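Local coordinates for fructose-bisphosphate aldolase (Plasmodium falciparum, PDB 4TR9), which is a class I aldolase with a TIM-barrel fold, found here as four chains with a benzohydrazide ligand, 38D, in a polar pocket, at residues Ile112-Gly117 with Ala151-Val156; Glu286-Leu291 with Glu339-Ala344; Asp51-Glu56 with Asn318-Lys323; Leu68-Lys73 with Asn101-Glu106. All blocks are in the same frame, centred on the assembly; numbering follows the deposited sequence.

The four contacts sample a TIM barrel from its centre to its rim. Contact 1 joins two neighbouring barrel strands and contributes Lys113, Lys152 and Arg154 to the 38D pocket; the other three lie among the surrounding helices. Contacts 3 and 4 meet directly, Trp320 CD1 standing 3.4 Å from Leu68 CD1. Contact 4 comes nearest to contact 1, about 8 Å between nearest atoms, and helix 99-105 leads into strand 109-113. The side chain of Phe70 in contact 4 lies about 11 Å from a bound 38D, and that of Ala287 in contact 2 about 13 Å. Contacts 2 and 3 are linked through the consecutive helices 310-320 and 327-346, though their nearest atoms are about 14 Å apart.

Contact 1 (Ile112-Gly117 with Ala151-Val156); sequences IKVDKG and AKWRTV. With 38D (N'-[(E)-(2,4-dichlorophenyl)methylidene]-3,4-dihydroxybenzohydrazide), chain K.
The shortest polar pair is a salt bridge within Ile112-Gly117: Lys113 NZ lies 2.5 Å from Asp115 OD2, on the syn lone pair of that oxygen. A bend at chi4 (65°) ends the otherwise extended Lys113 chain. The other carboxylate oxygen, OD1, uses its anti lone pair to accept Gly117 N in an Asx turn, and takes a bond from a water that also donates to Arg154 O. Two backbone hydrogen bonds make the parallel strand pairing. Val114 N reaches Lys152 O at 3.1 Å, almost straight at 173°, whereas Lys152 N meets Ile112 O at 3.0 Å along a more bent path. Lys113 and Lys152 run side by side on the same sheet face, with their NZ atoms 3.6 Å apart. Lys152 NZ comes within 3.0 Å of 38D O07 and is salt-bridged to Asp40, while Arg154, whose guanidinium is paired with Glu197, lays its CD against 38D O03 (3.4 Å). Around this, packing is apolar. The Val114 methyls divide: CG1 touches Ala151 CB at 3.7 Å, and CG2 meets the edge of the Trp153 indole at CE3 (3.9 Å); the indole in turn stacks on Tyr181. Between the end of strand 109-113 and the middle of strand 150-157, the contact thus gathers two lysines and an arginine around 38D. Asp115 and Asp40 would offset part of the repulsion, and the closeness of the two ammonium groups may lower the proton affinity of one of them.

Contact 2 (Glu286-Leu291 with Glu339-Ala344); sequences EASVNL and EANSLA
Leu291, Ala344 and Ser288 bury the most surface where helices 284-295 and 327-346 run nearly parallel, their axes 8.6 Å apart and 16° from alignment in these segments. Ala344 sets its methyl against one turn of the other helix: CB lies 3.5 Å from Ser288 O and 3.8 Å from Leu291 CG. Leu291, with CG anti to its backbone N (chi1 177°), sends CD2 past this methyl to Asn341 O, 3.8 Å away. The leucine also packs on Phe306 and Tyr308 of strand 303-308, so the helix pair is seated against the barrel wall.

One turn earlier the contact becomes polar. Ser288 OG is hydrogen-bonded to Asn341 OD1 at a short 2.5 Å, approaching from above the carboxamide plane, about 45° out of it, and not along a lone pair. A water donates to Ser288 OG at 2.7 Å and accepts from Asn341 ND2 at 3.2 Å, closing a ring through serine, amide and water. Glu284 O of its own helix is a second acceptor within reach of the hydroxyl proton, so the two oxygens share or compete for it. The small side chains of Ser288, Ala340 and Ala344 let the axes come this close. Chemically, the interface is a short apolar seam beside a buried amide that, as modelled, has the hydroxyl at OD1 and the water at ND2, so this polar group is satisfied between the helices.

Contact 3 (Asp51-Glu56 with Asn318-Lys323); sequences DNIKLE and NTWQGK
Ile53 and Leu55 carry one side of this contact, reaching across to the end of helix 310-320. Leu55 extends CG anti to its backbone N (chi1 178°), crosses the Trp320 side chain at about a right angle, and brings CD2 to CZ3 of the indole at 3.8 Å. The same methyl lies 3.9 Å from Gly322 CA. Ile53 holds CG1 in the crowded position between N and the carbonyl carbon (chi1 58°), which sends CD1 to Gln321 CA (4.1 Å) and leaves CG2 against Asn318 OD1 (3.8 Å). No hydrogen bond joins the two segments. In the TIM barrel, helices 43-52 and 310-320 follow the neighbouring strands 35-39 and 303-308, and their C-terminal ends meet here near the surface. Trp320 is placed by the chain that follows it: a type I' turn from Trp320 to Lys323, closed by Lys323 N to Trp320 O at 3.2 Å, folds back so that Gly322 CA sits over the centre of the indole. Positive phi at both Gln321 and Gly322 makes that reversal. On the opposite segment, Lys54 N bonds to Asp51 O at 3.2 Å. Phe50 touches both Leu55 and Trp320, and Tyr65 of helix 59-70 meets the indole ring.

Contact 4 (Leu68-Lys73 with Asn101-Glu106); sequences LLFGTK and NLLHNE
Phe70, close to the end of helix 59-70, leads its side chain into helix 99-105. Its CB meets Leu103 CD2 at 3.7 Å and, more loosely, Leu102 CB at 4.1 Å. With CG beside the backbone N (chi1 -51°), the side chain runs alongside that of Leu103, pointing the same way, and that same methyl, CD2, follows it up, staying 3.7 Å from both CG and CD1 of Phe70. Beyond this, the phenylalanine side chain rests on Ala82 and Leu84 of strand 79-84, and Leu103 touches Leu84 as well. The backbone of the two segments is joined through water: one molecule donates to Phe70 O at 2.8 Å and to Leu102 O at 2.7 Å, bridging two carbonyls that could not bond each other. Further along, Glu106 bends at chi2 (-72°) and lays OE2 3.3 Å from Lys73 CA. Its carboxylate accepts the backbone amides of Gly74 with OE2 and of Gly76 with OE1, so the acid holds the stretch after Lys73 beside the end of helix 99-105. The arrangement is that of a TIM barrel, with helix 59-70, which precedes strand 79-84, and helix 99-105, which leads to strand 109-113, packed together over the outer side of strand 79-84.

Contact 1 (Ile112-Gly117 with Ala151-Val156)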
# COMPACT_ATOMS: atom_id res chain seq x y z
N ILE A 112 -7.11 -25.75 -17.64
CA ILE A 112 -6.92 -26.54 -16.43
C ILE A 112 -7.12 -25.73 -15.15
O ILE A 112 -6.61 -24.62 -15.02
CB ILE A 112 -5.52 -27.21 -16.42
CG1 ILE A 112 -5.32 -28.03 -15.15
CG2 ILE A 112 -4.43 -26.16 -16.59
CD1 ILE A 112 -6.27 -29.19 -15.01
N LYS A 113 -7.88 -26.30 -14.22
CA LYS A 113 -8.05 -25.72 -12.89
C LYS A 113 -6.83 -26.06 -12.03
O LYS A 113 -6.51 -27.23 -11.85
CB LYS A 113 -9.33 -26.25 -12.25
CG LYS A 113 -9.53 -25.85 -10.81
CD LYS A 113 -10.71 -26.61 -10.21
CE LYS A 113 -10.98 -26.18 -8.78
NZ LYS A 113 -11.44 -24.77 -8.72
N VAL A 114 -6.16 -25.04 -11.51
CA VAL A 114 -4.91 -25.25 -10.79
C VAL A 114 -5.00 -24.93 -9.30
O VAL A 114 -4.03 -25.11 -8.56
CB VAL A 114 -3.76 -24.42 -11.40
CG1 VAL A 114 -3.64 -24.70 -12.89
CG2 VAL A 114 -3.99 -22.94 -11.15
N ASP A 115 -6.16 -24.44 -8.86
CA ASP A 115 -6.32 -24.09 -7.45
C ASP A 115 -6.63 -25.32 -6.60
O ASP A 115 -7.22 -26.29 -7.09
CB ASP A 115 -7.42 -23.03 -7.28
CG ASP A 115 -8.81 -23.57 -7.56
OD1 ASP A 115 -9.43 -24.13 -6.63
OD2 ASP A 115 -9.29 -23.41 -8.70
N LYS A 116 -6.22 -25.29 -5.34
CA LYS A 116 -6.40 -26.43 -4.44
C LYS A 116 -7.54 -26.22 -3.44
O LYS A 116 -7.55 -26.83 -2.37
CB LYS A 116 -5.10 -26.71 -3.67
CG LYS A 116 -3.92 -27.13 -4.54
CD LYS A 116 -2.69 -27.37 -3.68
CE LYS A 116 -1.48 -27.71 -4.53
NZ LYS A 116 -0.25 -27.88 -3.70
N GLY A 117 -8.49 -25.36 -3.79
CA GLY A 117 -9.64 -25.13 -2.93
C GLY A 117 -9.46 -23.94 -2.01
O GLY A 117 -8.48 -23.20 -2.11
N ALA A 151 -4.92 -21.54 -17.72
CA ALA A 151 -5.24 -22.05 -16.39
C ALA A 151 -6.31 -21.21 -15.70
O ALA A 151 -6.66 -20.13 -16.17
CB ALA A 151 -3.98 -22.11 -15.54
N LYS A 152 -6.81 -21.71 -14.57
CA LYS A 152 -7.84 -21.00 -13.81
C LYS A 152 -7.59 -21.11 -12.31
O LYS A 152 -7.02 -22.08 -11.83
CB LYS A 152 -9.22 -21.56 -14.16
CG LYS A 152 -10.35 -20.56 -13.94
CD LYS A 152 -11.57 -21.25 -13.36
CE LYS A 152 -11.22 -21.89 -12.02
NZ LYS A 152 -12.39 -22.55 -11.40
N TRP A 153 -8.05 -20.10 -11.57
CA TRP A 153 -7.78 -19.99 -10.14
C TRP A 153 -8.91 -19.18 -9.49
O TRP A 153 -8.99 -17.97 -9.66
CB TRP A 153 -6.42 -19.32 -9.92
CG TRP A 153 -6.02 -19.00 -8.50
CD1 TRP A 153 -6.60 -18.10 -7.66
CD2 TRP A 153 -4.89 -19.52 -7.79
NE1 TRP A 153 -5.93 -18.05 -6.46
CE2 TRP A 153 -4.87 -18.92 -6.51
CE3 TRP A 153 -3.90 -20.46 -8.09
CZ2 TRP A 153 -3.91 -19.21 -5.55
CZ3 TRP A 153 -2.93 -20.76 -7.14
CH2 TRP A 153 -2.95 -20.13 -5.88
N ARG A 154 -9.78 -19.87 -8.76
CA ARG A 154 -10.98 -19.25 -8.22
C ARG A 154 -10.81 -18.76 -6.78
O ARG A 154 -10.44 -19.53 -5.89
CB ARG A 154 -12.16 -20.22 -8.29
CG ARG A 154 -13.43 -19.71 -7.62
CD ARG A 154 -14.58 -20.68 -7.84
NE ARG A 154 -15.80 -20.26 -7.17
CZ ARG A 154 -16.19 -20.71 -5.98
NH1 ARG A 154 -17.32 -20.27 -5.44
NH2 ARG A 154 -15.45 -21.59 -5.33
N THR A 155 -11.08 -17.48 -6.56
CA THR A 155 -11.07 -16.90 -5.22
C THR A 155 -12.47 -16.39 -4.90
O THR A 155 -13.22 -16.00 -5.79
CB THR A 155 -10.05 -15.76 -5.09
OG1 THR A 155 -8.88 -16.08 -5.86
CG2 THR A 155 -9.65 -15.57 -3.64
N VAL A 156 -12.82 -16.38 -3.62
CA VAL A 156 -14.18 -16.03 -3.21
C VAL A 156 -14.22 -14.90 -2.18
O VAL A 156 -13.53 -14.94 -1.17
CB VAL A 156 -14.91 -17.26 -2.62
CG1 VAL A 156 -16.22 -16.85 -1.98
CG2 VAL A 156 -15.13 -18.31 -3.70
N12 38D K . -16.89 -25.56 -5.54
C13 38D K . -18.20 -25.08 -5.21
C15 38D K . -18.06 -26.50 -3.16
C17 38D K . -19.22 -25.94 -1.14
C20 38D K . -19.43 -24.51 -3.05
C01 38D K . -16.08 -23.52 -9.26
C02 38D K . -15.89 -22.85 -10.47
O03 38D K . -16.32 -21.52 -10.64
C04 38D K . -15.26 -23.50 -11.52
C05 38D K . -14.82 -24.81 -11.37
C06 38D K . -15.01 -25.48 -10.17
O07 38D K . -15.06 -22.85 -12.75
C08 38D K . -15.63 -24.83 -9.12
C09 38D K . -15.82 -25.61 -7.81
O10 38D K . -15.34 -26.73 -7.69
N11 38D K . -16.59 -24.98 -6.77
C14 38D K . -18.58 -25.36 -3.76
C16 38D K . -18.38 -26.79 -1.84
CL1 38D K . -19.61 -26.33 0.51
C19 38D K . -19.75 -24.81 -1.73
CL2 38D K . -20.10 -23.07 -3.77
O HOH W 1 -10.93 -22.12 -5.12

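Contact 2 (Glu286-Leu291 with Glu339-Ala344)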
# COMPACT_ATOMS: atom_id res chain seq x y z
N GLU A 286 -31.43 -16.62 -17.54
CA GLU A 286 -31.06 -15.31 -17.02
C GLU A 286 -29.57 -15.04 -17.21
O GLU A 286 -29.16 -13.88 -17.34
CB GLU A 286 -31.43 -15.20 -15.54
CG GLU A 286 -32.93 -15.15 -15.28
CD GLU A 286 -33.27 -15.03 -13.81
OE1 GLU A 286 -32.35 -15.13 -12.98
OE2 GLU A 286 -34.46 -14.84 -13.49
N ALA A 287 -28.77 -16.09 -17.22
CA ALA A 287 -27.33 -15.96 -17.46
C ALA A 287 -27.08 -15.54 -18.91
O ALA A 287 -26.08 -14.89 -19.21
CB ALA A 287 -26.61 -17.26 -17.15
N SER A 288 -27.99 -15.91 -19.79
CA SER A 288 -27.90 -15.55 -21.20
C SER A 288 -28.49 -14.16 -21.44
O SER A 288 -27.96 -13.38 -22.23
CB SER A 288 -28.61 -16.58 -22.08
OG SER A 288 -28.01 -17.86 -21.95
N VAL A 289 -29.60 -13.88 -20.76
CA VAL A 289 -30.27 -12.59 -20.89
C VAL A 289 -29.38 -11.46 -20.36
O VAL A 289 -29.22 -10.43 -21.01
CB VAL A 289 -31.62 -12.58 -20.14
CG1 VAL A 289 -32.20 -11.17 -20.11
CG2 VAL A 289 -32.59 -13.55 -20.80
N ASN A 290 -28.79 -11.68 -19.19
CA ASN A 290 -27.92 -10.68 -18.58
C ASN A 290 -26.65 -10.44 -19.40
O ASN A 290 -26.22 -9.31 -19.56
CB ASN A 290 -27.55 -11.09 -17.15
CG ASN A 290 -28.74 -11.07 -16.21
OD1 ASN A 290 -29.67 -10.29 -16.39
ND2 ASN A 290 -28.71 -11.93 -15.20
N LEU A 291 -26.06 -11.52 -19.91
CA LEU A 291 -24.89 -11.41 -20.77
C LEU A 291 -25.24 -10.65 -22.04
O LEU A 291 -24.43 -9.91 -22.58
CB LEU A 291 -24.34 -12.80 -21.11
CG LEU A 291 -23.14 -12.84 -22.07
CD1 LEU A 291 -21.96 -12.07 -21.49
CD2 LEU A 291 -22.75 -14.28 -22.38
N GLU A 339 -25.15 -21.75 -28.24
CA GLU A 339 -25.55 -20.78 -29.26
C GLU A 339 -26.26 -19.59 -28.63
O GLU A 339 -26.14 -18.46 -29.10
CB GLU A 339 -26.45 -21.44 -30.31
CG GLU A 339 -26.82 -20.54 -31.47
CD GLU A 339 -27.73 -21.22 -32.48
OE1 GLU A 339 -28.34 -22.25 -32.12
OE2 GLU A 339 -27.83 -20.72 -33.62
N ALA A 340 -27.01 -19.86 -27.56
CA ALA A 340 -27.74 -18.82 -26.85
C ALA A 340 -26.79 -17.79 -26.25
O ALA A 340 -27.00 -16.58 -26.40
CB ALA A 340 -28.60 -19.44 -25.76
N ASN A 341 -25.75 -18.27 -25.59
CA ASN A 341 -24.75 -17.39 -25.00
C ASN A 341 -23.83 -16.79 -26.05
O ASN A 341 -23.22 -15.74 -25.83
CB ASN A 341 -23.95 -18.14 -23.94
CG ASN A 341 -24.78 -18.52 -22.73
OD1 ASN A 341 -25.51 -17.69 -22.18
ND2 ASN A 341 -24.68 -19.77 -22.32
N SER A 342 -23.72 -17.46 -27.19
CA SER A 342 -22.93 -16.94 -28.30
C SER A 342 -23.59 -15.71 -28.90
O SER A 342 -22.93 -14.70 -29.17
CB SER A 342 -22.73 -18.01 -29.38
OG SER A 342 -21.97 -17.51 -30.46
N LEU A 343 -24.90 -15.79 -29.11
CA LEU A 343 -25.68 -14.67 -29.61
C LEU A 343 -25.72 -13.55 -28.57
O LEU A 343 -25.89 -12.38 -28.92
CB LEU A 343 -27.10 -15.12 -29.96
CG LEU A 343 -27.25 -16.13 -31.09
CD1 LEU A 343 -28.68 -16.61 -31.20
CD2 LEU A 343 -26.78 -15.53 -32.41
N ALA A 344 -25.57 -13.92 -27.31
CA ALA A 344 -25.56 -12.96 -26.22
C ALA A 344 -24.33 -12.07 -26.29
O ALA A 344 -24.35 -10.93 -25.82
CB ALA A 344 -25.63 -13.67 -24.88
O HOH W 2 -27.28 -20.04 -20.49

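Contact 3 (Asp51-Glu56 with Asn318-Lys323)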
# COMPACT_ATOMS: atom_id res chain seq x y z
N ASP A 51 -25.90 -36.60 -8.24
CA ASP A 51 -26.90 -36.93 -7.24
C ASP A 51 -28.28 -36.38 -7.62
O ASP A 51 -29.30 -37.00 -7.33
CB ASP A 51 -26.49 -36.40 -5.87
CG ASP A 51 -25.24 -37.07 -5.33
OD1 ASP A 51 -24.99 -38.24 -5.69
OD2 ASP A 51 -24.50 -36.42 -4.55
N ASN A 52 -28.29 -35.22 -8.25
CA ASN A 52 -29.54 -34.57 -8.65
C ASN A 52 -30.27 -35.35 -9.74
O ASN A 52 -31.50 -35.40 -9.75
CB ASN A 52 -29.27 -33.14 -9.13
CG ASN A 52 -28.73 -32.26 -8.02
OD1 ASN A 52 -28.99 -32.49 -6.84
ND2 ASN A 52 -27.98 -31.23 -8.40
N ILE A 53 -29.51 -35.96 -10.64
CA ILE A 53 -30.10 -36.76 -11.71
C ILE A 53 -30.08 -38.24 -11.35
O ILE A 53 -30.30 -39.10 -12.20
CB ILE A 53 -29.35 -36.56 -13.04
CG1 ILE A 53 -27.87 -36.92 -12.88
CG2 ILE A 53 -29.52 -35.14 -13.54
CD1 ILE A 53 -27.07 -36.78 -14.16
N LYS A 54 -29.83 -38.52 -10.07
CA LYS A 54 -29.79 -39.89 -9.55
C LYS A 54 -28.79 -40.74 -10.33
O LYS A 54 -29.18 -41.61 -11.11
CB LYS A 54 -31.18 -40.53 -9.58
CG LYS A 54 -32.05 -40.22 -8.36
CD LYS A 54 -32.43 -38.75 -8.29
CE LYS A 54 -33.01 -38.40 -6.93
NZ LYS A 54 -33.33 -36.95 -6.83
N LEU A 55 -27.51 -40.48 -10.09
CA LEU A 55 -26.44 -41.17 -10.80
C LEU A 55 -25.25 -41.37 -9.88
O LEU A 55 -24.86 -40.46 -9.15
CB LEU A 55 -26.03 -40.37 -12.04
CG LEU A 55 -24.88 -40.92 -12.88
CD1 LEU A 55 -25.23 -42.28 -13.45
CD2 LEU A 55 -24.51 -39.94 -13.98
N GLU A 56 -24.67 -42.57 -9.91
CA GLU A 56 -23.53 -42.88 -9.06
C GLU A 56 -22.28 -42.16 -9.55
O GLU A 56 -22.02 -42.08 -10.75
CB GLU A 56 -23.29 -44.40 -9.01
CG GLU A 56 -23.02 -45.07 -10.35
CD GLU A 56 -24.28 -45.37 -11.15
OE1 GLU A 56 -25.34 -44.79 -10.85
OE2 GLU A 56 -24.20 -46.19 -12.09
N ASN A 318 -29.81 -32.99 -16.93
CA ASN A 318 -31.21 -33.39 -16.77
C ASN A 318 -31.70 -34.22 -17.95
O ASN A 318 -32.53 -35.12 -17.79
CB ASN A 318 -32.10 -32.17 -16.58
CG ASN A 318 -31.82 -31.43 -15.29
OD1 ASN A 318 -31.50 -32.04 -14.27
ND2 ASN A 318 -31.93 -30.11 -15.32
N THR A 319 -31.20 -33.91 -19.14
CA THR A 319 -31.59 -34.62 -20.35
C THR A 319 -30.86 -35.96 -20.45
O THR A 319 -31.45 -36.98 -20.81
CB THR A 319 -31.30 -33.78 -21.61
OG1 THR A 319 -31.96 -32.52 -21.50
CG2 THR A 319 -31.80 -34.50 -22.85
N TRP A 320 -29.57 -35.94 -20.12
CA TRP A 320 -28.74 -37.13 -20.21
C TRP A 320 -29.13 -38.19 -19.18
O TRP A 320 -29.43 -39.33 -19.54
CB TRP A 320 -27.27 -36.74 -20.04
CG TRP A 320 -26.32 -37.90 -20.07
CD1 TRP A 320 -26.25 -38.88 -21.01
CD2 TRP A 320 -25.28 -38.18 -19.12
NE1 TRP A 320 -25.24 -39.76 -20.70
CE2 TRP A 320 -24.63 -39.36 -19.54
CE3 TRP A 320 -24.85 -37.56 -17.94
CZ2 TRP A 320 -23.57 -39.92 -18.84
CZ3 TRP A 320 -23.80 -38.12 -17.24
CH2 TRP A 320 -23.17 -39.29 -17.69
N GLN A 321 -29.13 -37.80 -17.91
CA GLN A 321 -29.48 -38.69 -16.80
C GLN A 321 -28.64 -39.97 -16.77
O GLN A 321 -29.12 -41.03 -16.36
CB GLN A 321 -30.97 -39.05 -16.85
CG GLN A 321 -31.89 -37.96 -16.35
CD GLN A 321 -33.34 -38.39 -16.33
OE1 GLN A 321 -33.73 -39.33 -17.03
NE2 GLN A 321 -34.15 -37.70 -15.53
N GLY A 322 -27.39 -39.86 -17.20
CA GLY A 322 -26.46 -40.98 -17.14
C GLY A 322 -26.81 -42.15 -18.04
O GLY A 322 -26.35 -43.27 -17.82
N LYS A 323 -27.61 -41.89 -19.07
CA LYS A 323 -28.02 -42.94 -20.00
C LYS A 323 -27.52 -42.66 -21.41
O LYS A 323 -27.62 -41.54 -21.91
CB LYS A 323 -29.54 -43.11 -19.99
CG LYS A 323 -30.10 -43.50 -18.63
CD LYS A 323 -31.53 -44.03 -18.74
CE LYS A 323 -32.48 -42.96 -19.24
NZ LYS A 323 -33.88 -43.46 -19.31

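Contact 4 (Leu68-Lys73 with Asn101-Glu106)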
# COMPACT_ATOMS: atom_id res chain seq x y z
N LEU A 68 -19.34 -36.66 -23.32
CA LEU A 68 -20.57 -36.16 -23.94
C LEU A 68 -20.43 -34.69 -24.29
O LEU A 68 -20.89 -34.24 -25.34
CB LEU A 68 -21.76 -36.38 -23.00
CG LEU A 68 -23.16 -35.95 -23.45
CD1 LEU A 68 -24.19 -36.91 -22.89
CD2 LEU A 68 -23.47 -34.53 -23.02
N LEU A 69 -19.78 -33.94 -23.40
CA LEU A 69 -19.60 -32.51 -23.60
C LEU A 69 -18.58 -32.22 -24.70
O LEU A 69 -18.87 -31.49 -25.65
CB LEU A 69 -19.15 -31.84 -22.29
CG LEU A 69 -20.10 -31.93 -21.10
CD1 LEU A 69 -19.47 -31.29 -19.87
CD2 LEU A 69 -21.43 -31.26 -21.42
N PHE A 70 -17.40 -32.80 -24.57
CA PHE A 70 -16.29 -32.48 -25.46
C PHE A 70 -16.41 -33.20 -26.80
O PHE A 70 -15.80 -32.79 -27.79
CB PHE A 70 -14.96 -32.83 -24.80
CG PHE A 70 -14.80 -32.26 -23.41
CD1 PHE A 70 -15.41 -31.06 -23.07
CD2 PHE A 70 -14.04 -32.92 -22.46
CE1 PHE A 70 -15.27 -30.54 -21.80
CE2 PHE A 70 -13.90 -32.40 -21.19
CZ PHE A 70 -14.52 -31.21 -20.86
N GLY A 71 -17.21 -34.26 -26.83
CA GLY A 71 -17.41 -35.02 -28.05
C GLY A 71 -18.55 -34.49 -28.89
O GLY A 71 -18.94 -35.11 -29.89
N THR A 72 -19.09 -33.34 -28.49
CA THR A 72 -20.20 -32.73 -29.21
C THR A 72 -19.75 -32.13 -30.54
O THR A 72 -18.99 -31.16 -30.57
CB THR A 72 -20.87 -31.63 -28.37
OG1 THR A 72 -21.35 -32.19 -27.14
CG2 THR A 72 -22.02 -31.01 -29.13
N LYS A 73 -20.21 -32.73 -31.63
CA LYS A 73 -19.85 -32.26 -32.97
C LYS A 73 -20.46 -30.90 -33.26
O LYS A 73 -21.68 -30.75 -33.32
CB LYS A 73 -20.30 -33.28 -34.02
CG LYS A 73 -19.55 -34.61 -33.95
CD LYS A 73 -20.07 -35.60 -34.98
CE LYS A 73 -21.46 -36.12 -34.61
NZ LYS A 73 -21.44 -36.92 -33.35
N ASN A 101 -7.84 -34.77 -27.02
CA ASN A 101 -7.95 -34.91 -28.47
C ASN A 101 -9.34 -34.56 -28.98
O ASN A 101 -9.50 -34.12 -30.12
CB ASN A 101 -7.57 -36.33 -28.90
CG ASN A 101 -6.09 -36.61 -28.73
OD1 ASN A 101 -5.28 -35.69 -28.67
ND2 ASN A 101 -5.74 -37.89 -28.68
N LEU A 102 -10.36 -34.77 -28.15
CA LEU A 102 -11.72 -34.41 -28.51
C LEU A 102 -11.85 -32.90 -28.66
O LEU A 102 -12.62 -32.41 -29.49
CB LEU A 102 -12.71 -34.91 -27.45
CG LEU A 102 -12.79 -36.43 -27.25
CD1 LEU A 102 -13.83 -36.77 -26.18
CD2 LEU A 102 -13.11 -37.14 -28.56
N LEU A 103 -11.09 -32.16 -27.86
CA LEU A 103 -11.10 -30.71 -27.91
C LEU A 103 -10.29 -30.20 -29.10
O LEU A 103 -10.64 -29.20 -29.73
CB LEU A 103 -10.56 -30.12 -26.61
CG LEU A 103 -11.33 -30.46 -25.34
CD1 LEU A 103 -10.65 -29.86 -24.12
CD2 LEU A 103 -12.77 -29.98 -25.44
N HIS A 104 -9.20 -30.90 -29.40
CA HIS A 104 -8.32 -30.53 -30.51
C HIS A 104 -9.05 -30.64 -31.85
O HIS A 104 -8.85 -29.81 -32.74
CB HIS A 104 -7.07 -31.41 -30.53
CG HIS A 104 -6.09 -31.08 -29.45
ND1 HIS A 104 -4.96 -31.84 -29.22
CD2 HIS A 104 -6.05 -30.07 -28.55
CE1 HIS A 104 -4.27 -31.31 -28.22
NE2 HIS A 104 -4.92 -30.24 -27.80
N ASN A 105 -9.89 -31.65 -31.98
CA ASN A 105 -10.64 -31.87 -33.22
C ASN A 105 -11.74 -30.84 -33.41
O ASN A 105 -12.18 -30.60 -34.54
CB ASN A 105 -11.24 -33.28 -33.23
CG ASN A 105 -10.18 -34.36 -33.16
OD1 ASN A 105 -9.04 -34.17 -33.60
ND2 ASN A 105 -10.54 -35.51 -32.59
N GLU A 106 -12.17 -30.22 -32.32
CA GLU A 106 -13.25 -29.25 -32.38
C GLU A 106 -12.76 -27.82 -32.19
O GLU A 106 -13.54 -26.93 -31.83
CB GLU A 106 -14.32 -29.57 -31.33
CG GLU A 106 -15.40 -30.52 -31.82
CD GLU A 106 -16.35 -29.86 -32.80
OE1 GLU A 106 -16.41 -28.61 -32.83
OE2 GLU A 106 -17.04 -30.59 -33.54
O HOH W 3 -15.00 -33.44 -30.35